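Local coordinates for xylan esterase 1 (Thermoanaerobacterium sp. 'JW/SL YS485', PDB 3FCY), which probably hydrolyses acetyl esters of xylan and related acetylated substrates as a carbohydrate esterase of family CE7 with an alpha/beta-hydrolase fold, at residues His96-Thr104 / Ser121-Val131; Val137-Gln145 / Leu176-Leu187. One frame throughout, in Å; residues are numbered along the deposited sequence.

Contact 1 (His96-Thr104 / Ser121-Val131); sequences HAKYIKPKT and SGDWNDKLNYV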
# COMPACT_ATOMS: atom_id res chain seq x y z
N HIS A 96 37.39 -7.39 4.96
CA HIS A 96 37.33 -8.60 4.14
C HIS A 96 36.89 -8.32 2.71
O HIS A 96 36.10 -7.41 2.44
CB HIS A 96 36.38 -9.63 4.77
CG HIS A 96 36.06 -10.79 3.88
ND1 HIS A 96 35.03 -10.76 2.96
CD2 HIS A 96 36.64 -12.01 3.76
CE1 HIS A 96 34.99 -11.91 2.31
NE2 HIS A 96 35.95 -12.68 2.78
N ALA A 97 37.43 -9.11 1.79
CA ALA A 97 37.10 -9.00 0.37
C ALA A 97 37.34 -10.34 -0.30
O ALA A 97 38.28 -11.06 0.04
CB ALA A 97 37.96 -7.93 -0.30
N LYS A 98 36.46 -10.68 -1.24
CA LYS A 98 36.63 -11.91 -2.01
C LYS A 98 37.76 -11.57 -2.97
O LYS A 98 37.89 -10.42 -3.39
CB LYS A 98 35.36 -12.25 -2.79
CG LYS A 98 34.25 -12.90 -1.97
CD LYS A 98 33.05 -13.24 -2.85
CE LYS A 98 32.07 -14.15 -2.12
NZ LYS A 98 31.58 -13.56 -0.85
N TYR A 99 38.57 -12.55 -3.31
CA TYR A 99 39.70 -12.34 -4.22
C TYR A 99 39.84 -13.55 -5.14
O TYR A 99 40.14 -14.65 -4.69
CB TYR A 99 40.98 -12.11 -3.40
CG TYR A 99 42.30 -12.15 -4.16
CD1 TYR A 99 42.43 -11.56 -5.42
CD2 TYR A 99 43.43 -12.72 -3.57
CE1 TYR A 99 43.67 -11.54 -6.08
CE2 TYR A 99 44.67 -12.70 -4.22
CZ TYR A 99 44.78 -12.11 -5.47
OH TYR A 99 46.01 -12.08 -6.09
N ILE A 100 39.59 -13.32 -6.43
CA ILE A 100 39.67 -14.38 -7.43
C ILE A 100 40.79 -14.06 -8.41
O ILE A 100 40.81 -13.00 -9.04
CB ILE A 100 38.35 -14.53 -8.21
CG1 ILE A 100 37.17 -14.61 -7.23
CG2 ILE A 100 38.40 -15.78 -9.07
CD1 ILE A 100 35.81 -14.58 -7.90
N LYS A 101 41.73 -14.99 -8.52
CA LYS A 101 42.89 -14.82 -9.39
C LYS A 101 42.88 -15.88 -10.48
O LYS A 101 42.87 -17.08 -10.20
CB LYS A 101 44.16 -14.94 -8.55
CG LYS A 101 45.46 -14.77 -9.30
CD LYS A 101 46.64 -15.05 -8.38
CE LYS A 101 47.96 -14.96 -9.13
NZ LYS A 101 49.11 -15.28 -8.24
N PRO A 102 42.88 -15.45 -11.75
CA PRO A 102 42.88 -16.41 -12.86
C PRO A 102 44.20 -17.17 -12.93
O PRO A 102 45.26 -16.62 -12.62
CB PRO A 102 42.65 -15.53 -14.08
CG PRO A 102 43.35 -14.26 -13.70
CD PRO A 102 42.93 -14.07 -12.26
N LYS A 103 44.14 -18.44 -13.33
CA LYS A 103 45.35 -19.24 -13.45
C LYS A 103 45.99 -19.00 -14.81
O LYS A 103 45.98 -19.87 -15.68
CB LYS A 103 45.04 -20.73 -13.29
CG LYS A 103 44.81 -21.20 -11.86
CD LYS A 103 44.64 -22.72 -11.85
CE LYS A 103 44.48 -23.27 -10.45
NZ LYS A 103 44.34 -24.76 -10.49
N THR A 104 46.52 -17.80 -15.00
CA THR A 104 47.17 -17.43 -16.25
C THR A 104 48.53 -16.83 -15.90
O THR A 104 48.75 -16.41 -14.77
CB THR A 104 46.35 -16.38 -17.03
OG1 THR A 104 46.23 -15.18 -16.24
CG2 THR A 104 44.96 -16.91 -17.34
N SER A 121 29.62 -8.66 -0.52
CA SER A 121 30.28 -9.03 -1.77
C SER A 121 29.52 -10.06 -2.62
O SER A 121 29.88 -10.28 -3.78
CB SER A 121 31.70 -9.53 -1.49
OG SER A 121 31.69 -10.72 -0.72
N GLY A 122 28.50 -10.68 -2.04
CA GLY A 122 27.71 -11.65 -2.78
C GLY A 122 28.31 -13.03 -2.99
O GLY A 122 29.12 -13.50 -2.19
N ASP A 123 27.90 -13.68 -4.08
CA ASP A 123 28.37 -15.01 -4.42
C ASP A 123 29.68 -14.94 -5.21
O ASP A 123 30.02 -13.89 -5.76
CB ASP A 123 27.32 -15.75 -5.25
CG ASP A 123 26.25 -16.42 -4.40
OD1 ASP A 123 25.79 -15.81 -3.41
OD2 ASP A 123 25.85 -17.56 -4.73
N TRP A 124 30.40 -16.06 -5.26
CA TRP A 124 31.66 -16.11 -6.00
C TRP A 124 31.44 -16.22 -7.51
O TRP A 124 32.05 -15.49 -8.28
CB TRP A 124 32.49 -17.33 -5.58
CG TRP A 124 33.01 -17.27 -4.19
CD1 TRP A 124 32.39 -17.71 -3.06
CD2 TRP A 124 34.26 -16.72 -3.78
NE1 TRP A 124 33.17 -17.45 -1.96
CE2 TRP A 124 34.33 -16.84 -2.37
CE3 TRP A 124 35.33 -16.12 -4.46
CZ2 TRP A 124 35.43 -16.39 -1.63
CZ3 TRP A 124 36.42 -15.67 -3.72
CH2 TRP A 124 36.46 -15.81 -2.32
N ASN A 125 30.56 -17.14 -7.89
CA ASN A 125 30.30 -17.45 -9.29
C ASN A 125 30.04 -16.30 -10.27
O ASN A 125 30.60 -16.31 -11.36
CB ASN A 125 29.16 -18.48 -9.38
CG ASN A 125 27.79 -17.84 -9.49
OD1 ASN A 125 27.36 -17.47 -10.57
ND2 ASN A 125 27.11 -17.70 -8.35
N ASP A 126 29.22 -15.33 -9.89
CA ASP A 126 28.92 -14.23 -10.80
C ASP A 126 30.05 -13.21 -10.96
O ASP A 126 29.92 -12.25 -11.72
CB ASP A 126 27.62 -13.53 -10.37
CG ASP A 126 27.68 -12.98 -8.96
OD1 ASP A 126 28.36 -11.95 -8.75
OD2 ASP A 126 27.05 -13.59 -8.07
N LYS A 127 31.16 -13.43 -10.25
CA LYS A 127 32.31 -12.55 -10.37
C LYS A 127 33.21 -13.13 -11.46
O LYS A 127 34.10 -12.46 -11.98
CB LYS A 127 33.11 -12.50 -9.05
CG LYS A 127 32.33 -12.04 -7.82
CD LYS A 127 31.76 -10.64 -8.00
CE LYS A 127 31.02 -10.17 -6.75
NZ LYS A 127 29.90 -11.08 -6.37
N LEU A 128 32.95 -14.39 -11.82
CA LEU A 128 33.74 -15.09 -12.82
C LEU A 128 33.57 -14.61 -14.25
O LEU A 128 34.34 -15.01 -15.13
CB LEU A 128 33.46 -16.60 -12.75
CG LEU A 128 33.79 -17.27 -11.41
CD1 LEU A 128 33.38 -18.74 -11.47
CD2 LEU A 128 35.28 -17.12 -11.11
N ASN A 129 32.58 -13.76 -14.51
CA ASN A 129 32.40 -13.27 -15.87
C ASN A 129 33.62 -12.44 -16.27
O ASN A 129 34.04 -12.48 -17.42
CB ASN A 129 31.10 -12.46 -15.99
CG ASN A 129 31.06 -11.25 -15.08
OD1 ASN A 129 31.63 -11.26 -13.99
ND2 ASN A 129 30.36 -10.21 -15.51
N TYR A 130 34.19 -11.70 -15.32
CA TYR A 130 35.38 -10.91 -15.63
C TYR A 130 36.63 -11.77 -15.55
O TYR A 130 37.64 -11.47 -16.19
CB TYR A 130 35.50 -9.70 -14.70
CG TYR A 130 34.63 -8.55 -15.12
CD1 TYR A 130 33.30 -8.46 -14.71
CD2 TYR A 130 35.12 -7.56 -15.98
CE1 TYR A 130 32.47 -7.43 -15.14
CE2 TYR A 130 34.30 -6.52 -16.42
CZ TYR A 130 32.98 -6.46 -15.99
OH TYR A 130 32.17 -5.43 -16.40
N VAL A 131 36.58 -12.85 -14.77
CA VAL A 131 37.73 -13.74 -14.67
C VAL A 131 37.86 -14.40 -16.04
O VAL A 131 38.97 -14.69 -16.50
CB VAL A 131 37.52 -14.83 -13.58
CG1 VAL A 131 38.67 -15.84 -13.62
CG2 VAL A 131 37.47 -14.17 -12.20
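Lys98 lays its aliphatic chain across the indole of Trp124 and then uses its ammonium to bind the loop that carries this ring. Lys98 CE lies over the five-membered ring of Trp124, 3.5 Å from its centroid and 10° off the normal, a CH-pi contact, while CB and CG pass over the six-membered part. With CG anti to the carbonyl carbon (chi1 -79°) the chain runs extended to CE, and a bend at chi4 (58°) swings NZ to the loop. There Lys98 NZ donates to Gly122 O and to Ser121 OG, both at 2.8 Å, and it remains over the indole of Trp124 as a cation-pi partner, 4.7 Å from the five-membered ring centroid. Replacing Trp124 by an alanine is likely to leave the methylenes of Lys98 without their flat support and to open a gap beside Ile100.

Strand 94-102 belongs to the mixed sheet of the alpha/beta-hydrolase fold, and segment 121-131 crosses one of its faces before strand 136-140. Ile100 points into this layer: its CG1 meets the indole edge in plane, 3.7 Å from Trp124 CE3, CD1 packs on Lys127 CB, and CG2 lies 3.6 Å from Val131 CG2. Lys127, bent at chi2 and chi4, turns its ammonium back into the loop, where NZ donates to Ser121 O (2.7 Å), Asp123 O and Asp126 OD1, the last as a salt bridge. Phe75 stacks with Trp124, and Asp335 of the second subunit accepts from the backbone N of Trp124 and Asn125.

Contact 2 (Val137-Gln145 / Leu176-Leu187); sequences VVAMDVRGQ and LFRHIFLDTAQL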
# COMPACT_ATOMS: atom_id res chain seq x y z
N VAL A 137 39.66 -10.45 -9.91
CA VAL A 137 38.47 -9.76 -9.42
C VAL A 137 38.43 -9.74 -7.89
O VAL A 137 38.62 -10.77 -7.24
CB VAL A 137 37.17 -10.42 -9.94
CG1 VAL A 137 35.94 -9.69 -9.39
CG2 VAL A 137 37.15 -10.40 -11.47
N VAL A 138 38.19 -8.56 -7.34
CA VAL A 138 38.11 -8.37 -5.90
C VAL A 138 36.78 -7.70 -5.55
O VAL A 138 36.36 -6.77 -6.23
CB VAL A 138 39.28 -7.47 -5.39
CG1 VAL A 138 39.21 -7.32 -3.88
CG2 VAL A 138 40.62 -8.08 -5.81
N ALA A 139 36.13 -8.19 -4.50
CA ALA A 139 34.85 -7.64 -4.05
C ALA A 139 34.93 -7.43 -2.54
O ALA A 139 34.92 -8.39 -1.78
CB ALA A 139 33.71 -8.59 -4.40
N MET A 140 34.99 -6.17 -2.13
CA MET A 140 35.12 -5.80 -0.72
C MET A 140 33.80 -5.74 0.04
O MET A 140 32.76 -5.36 -0.51
CB MET A 140 35.80 -4.43 -0.62
CG MET A 140 36.14 -3.98 0.80
SD MET A 140 36.58 -2.22 0.88
CE MET A 140 34.97 -1.49 1.21
N ASP A 141 33.85 -6.11 1.32
CA ASP A 141 32.68 -6.04 2.18
C ASP A 141 32.82 -4.75 2.97
O ASP A 141 33.91 -4.43 3.46
CB ASP A 141 32.62 -7.21 3.17
CG ASP A 141 32.17 -8.51 2.52
OD1 ASP A 141 31.46 -8.44 1.49
OD2 ASP A 141 32.52 -9.59 3.04
N VAL A 142 31.74 -3.99 3.07
CA VAL A 142 31.76 -2.73 3.81
C VAL A 142 31.70 -3.06 5.30
O VAL A 142 31.03 -4.00 5.72
CB VAL A 142 30.56 -1.83 3.44
CG1 VAL A 142 30.50 -0.62 4.37
CG2 VAL A 142 30.70 -1.36 1.99
N ARG A 143 32.43 -2.28 6.10
CA ARG A 143 32.45 -2.47 7.55
C ARG A 143 31.05 -2.54 8.15
O ARG A 143 30.19 -1.74 7.82
CB ARG A 143 33.18 -1.31 8.24
CG ARG A 143 34.63 -1.13 7.84
CD ARG A 143 35.26 0.02 8.60
NE ARG A 143 36.66 0.19 8.24
CZ ARG A 143 37.58 0.75 9.01
NH1 ARG A 143 37.25 1.22 10.21
NH2 ARG A 143 38.83 0.84 8.59
N GLY A 144 30.84 -3.51 9.02
CA GLY A 144 29.57 -3.67 9.71
C GLY A 144 28.27 -3.82 8.92
O GLY A 144 27.20 -3.61 9.48
N GLN A 145 28.35 -4.18 7.64
CA GLN A 145 27.12 -4.36 6.89
C GLN A 145 26.78 -5.85 6.75
O GLN A 145 26.82 -6.58 7.74
CB GLN A 145 27.19 -3.63 5.54
CG GLN A 145 27.36 -2.12 5.74
CD GLN A 145 27.02 -1.27 4.52
OE1 GLN A 145 26.67 -1.79 3.46
NE2 GLN A 145 27.13 0.05 4.67
N LEU A 176 32.07 7.14 10.17
CA LEU A 176 32.28 5.81 9.61
C LEU A 176 32.50 5.71 8.10
O LEU A 176 33.35 4.94 7.66
CB LEU A 176 31.12 4.88 10.01
CG LEU A 176 31.26 3.43 9.55
CD1 LEU A 176 32.57 2.83 10.06
CD2 LEU A 176 30.07 2.60 10.04
N PHE A 177 31.76 6.47 7.30
CA PHE A 177 31.98 6.37 5.85
C PHE A 177 33.32 6.97 5.45
O PHE A 177 33.79 6.77 4.33
CB PHE A 177 30.84 7.02 5.06
CG PHE A 177 29.79 6.04 4.60
CD1 PHE A 177 30.13 5.00 3.73
CD2 PHE A 177 28.48 6.13 5.06
CE1 PHE A 177 29.17 4.06 3.32
CE2 PHE A 177 27.52 5.20 4.66
CZ PHE A 177 27.86 4.16 3.80
N ARG A 178 33.93 7.69 6.38
CA ARG A 178 35.24 8.27 6.13
C ARG A 178 36.22 7.09 6.13
O ARG A 178 37.08 6.97 5.25
CB ARG A 178 35.57 9.28 7.24
CG ARG A 178 36.91 9.98 7.14
CD ARG A 178 37.95 9.28 7.98
NE ARG A 178 39.02 10.18 8.40
CZ ARG A 178 40.07 9.78 9.12
NH1 ARG A 178 40.17 8.51 9.50
NH2 ARG A 178 41.01 10.65 9.47
N HIS A 179 36.05 6.19 7.11
CA HIS A 179 36.91 5.02 7.21
C HIS A 179 36.63 4.06 6.05
O HIS A 179 37.55 3.50 5.46
CB HIS A 179 36.67 4.29 8.54
CG HIS A 179 36.69 5.19 9.73
ND1 HIS A 179 37.54 6.27 9.84
CD2 HIS A 179 35.97 5.16 10.88
CE1 HIS A 179 37.35 6.86 11.01
NE2 HIS A 179 36.40 6.21 11.66
N ILE A 180 35.35 3.87 5.75
CA ILE A 180 34.94 3.00 4.65
C ILE A 180 35.55 3.48 3.34
O ILE A 180 36.08 2.69 2.57
CB ILE A 180 33.40 2.93 4.52
CG1 ILE A 180 32.81 2.29 5.79
CG2 ILE A 180 33.01 2.12 3.29
CD1 ILE A 180 31.29 2.32 5.85
N PHE A 181 35.48 4.79 3.08
CA PHE A 181 36.07 5.34 1.87
C PHE A 181 37.56 5.01 1.87
O PHE A 181 38.11 4.57 0.86
CB PHE A 181 35.88 6.86 1.80
CG PHE A 181 34.48 7.30 1.42
CD1 PHE A 181 33.42 6.39 1.36
CD2 PHE A 181 34.22 8.64 1.17
CE1 PHE A 181 32.13 6.82 1.04
CE2 PHE A 181 32.93 9.08 0.86
CZ PHE A 181 31.88 8.17 0.80
N LEU A 182 38.21 5.22 3.01
CA LEU A 182 39.63 4.92 3.13
C LEU A 182 39.91 3.44 2.86
O LEU A 182 40.94 3.11 2.27
CB LEU A 182 40.16 5.31 4.52
CG LEU A 182 40.29 6.82 4.77
CD1 LEU A 182 40.77 7.07 6.21
CD2 LEU A 182 41.25 7.43 3.76
N ASP A 183 39.01 2.57 3.29
CA ASP A 183 39.19 1.14 3.04
C ASP A 183 39.26 0.88 1.53
O ASP A 183 40.08 0.09 1.07
CB ASP A 183 38.05 0.29 3.62
CG ASP A 183 37.99 0.31 5.14
OD1 ASP A 183 39.05 0.48 5.80
OD2 ASP A 183 36.89 0.11 5.68
N THR A 184 38.39 1.53 0.76
CA THR A 184 38.40 1.31 -0.69
C THR A 184 39.73 1.78 -1.29
O THR A 184 40.29 1.10 -2.14
CB THR A 184 37.22 2.04 -1.42
OG1 THR A 184 37.46 3.45 -1.46
CG2 THR A 184 35.90 1.78 -0.71
N ALA A 185 40.22 2.92 -0.84
CA ALA A 185 41.49 3.47 -1.34
C ALA A 185 42.64 2.55 -0.98
O ALA A 185 43.51 2.27 -1.81
CB ALA A 185 41.73 4.86 -0.75
N GLN A 186 42.64 2.07 0.26
CA GLN A 186 43.68 1.17 0.74
C GLN A 186 43.65 -0.13 -0.04
O GLN A 186 44.69 -0.66 -0.43
CB GLN A 186 43.49 0.90 2.23
CG GLN A 186 44.53 -0.04 2.85
CD GLN A 186 44.38 -0.17 4.36
OE1 GLN A 186 43.36 0.22 4.93
NE2 GLN A 186 45.40 -0.72 5.01
N LEU A 187 42.44 -0.65 -0.27
CA LEU A 187 42.29 -1.89 -1.01
C LEU A 187 42.78 -1.74 -2.45
O LEU A 187 43.36 -2.66 -3.01
CB LEU A 187 40.82 -2.35 -1.00
CG LEU A 187 40.52 -3.64 -1.78
CD1 LEU A 187 41.36 -4.78 -1.23
CD2 LEU A 187 39.04 -3.98 -1.67
O HOH W 1 34.85 -1.34 4.41
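Arg143 and Asp183 meet side-on, their guanidinium and carboxylate planes 24° apart. Arg143 NE donates to Asp183 OD2 at 2.6 Å and Arg143 NH2 to Asp183 OD1 at 2.8 Å, each oxygen using its syn lone pair, so this buried salt bridge fixes the rotation of both groups. The extended chain of Arg143 carries the guanidinium to His179, whose CB sits over one face, 3.5 Å from Arg143 NH1. A water accepts from Arg143 N and donates to Asp183 OD2, giving that oxygen a second donor; Val90 O takes a further bond from Arg143 NH2.

Along the strand proper the packing is apolar. Met140 and Leu187 slide past each other, with Leu187 CD2 tightly set 3.4 Å from Met140 CB, whereas Val138 CG1 meets the same methyl tip to tip. Bent at chi3 (91°), Met140 brings CE to Thr184 CG2. In the loop beyond, Val142 crosses Ile180 at about a right angle, its CG1 3.4 Å from Ile180 CD1.

Helix 176-187 runs nearly antiparallel to strand 137-140, at 164° with axes 10.5 Å apart, in the beta-alpha-beta crossover that passes over strand 108-114 to strand 202-207 and the probable nucleophile Ser208, as in alpha/beta hydrolases.

Overall arrangement
Contact 1 precedes contact 2 along the chain, their centres about 17 Å apart. Strand 94-102 of contact 1 is the antiparallel neighbour of strand 136-140 of contact 2 in one mixed sheet, and the weakly bonded helix 128-131 is the element before the latter strand. Asp141 OD1 probably accepts from Ser121 N (2.7 Å) and Asp141 OD2 from His96 ND1 (2.8 Å), joining the two. Contact 1, though buried, lies about 18 Å from the chain centre (contact 2: about 8 Å) and adjoins the second subunit. The side chain of Gln145 is about 4 Å from that of Tyr117, predicted to bind substrate, and about 10 Å from that of Ser208, the predicted nucleophile, so contact 2 borders the probable active site.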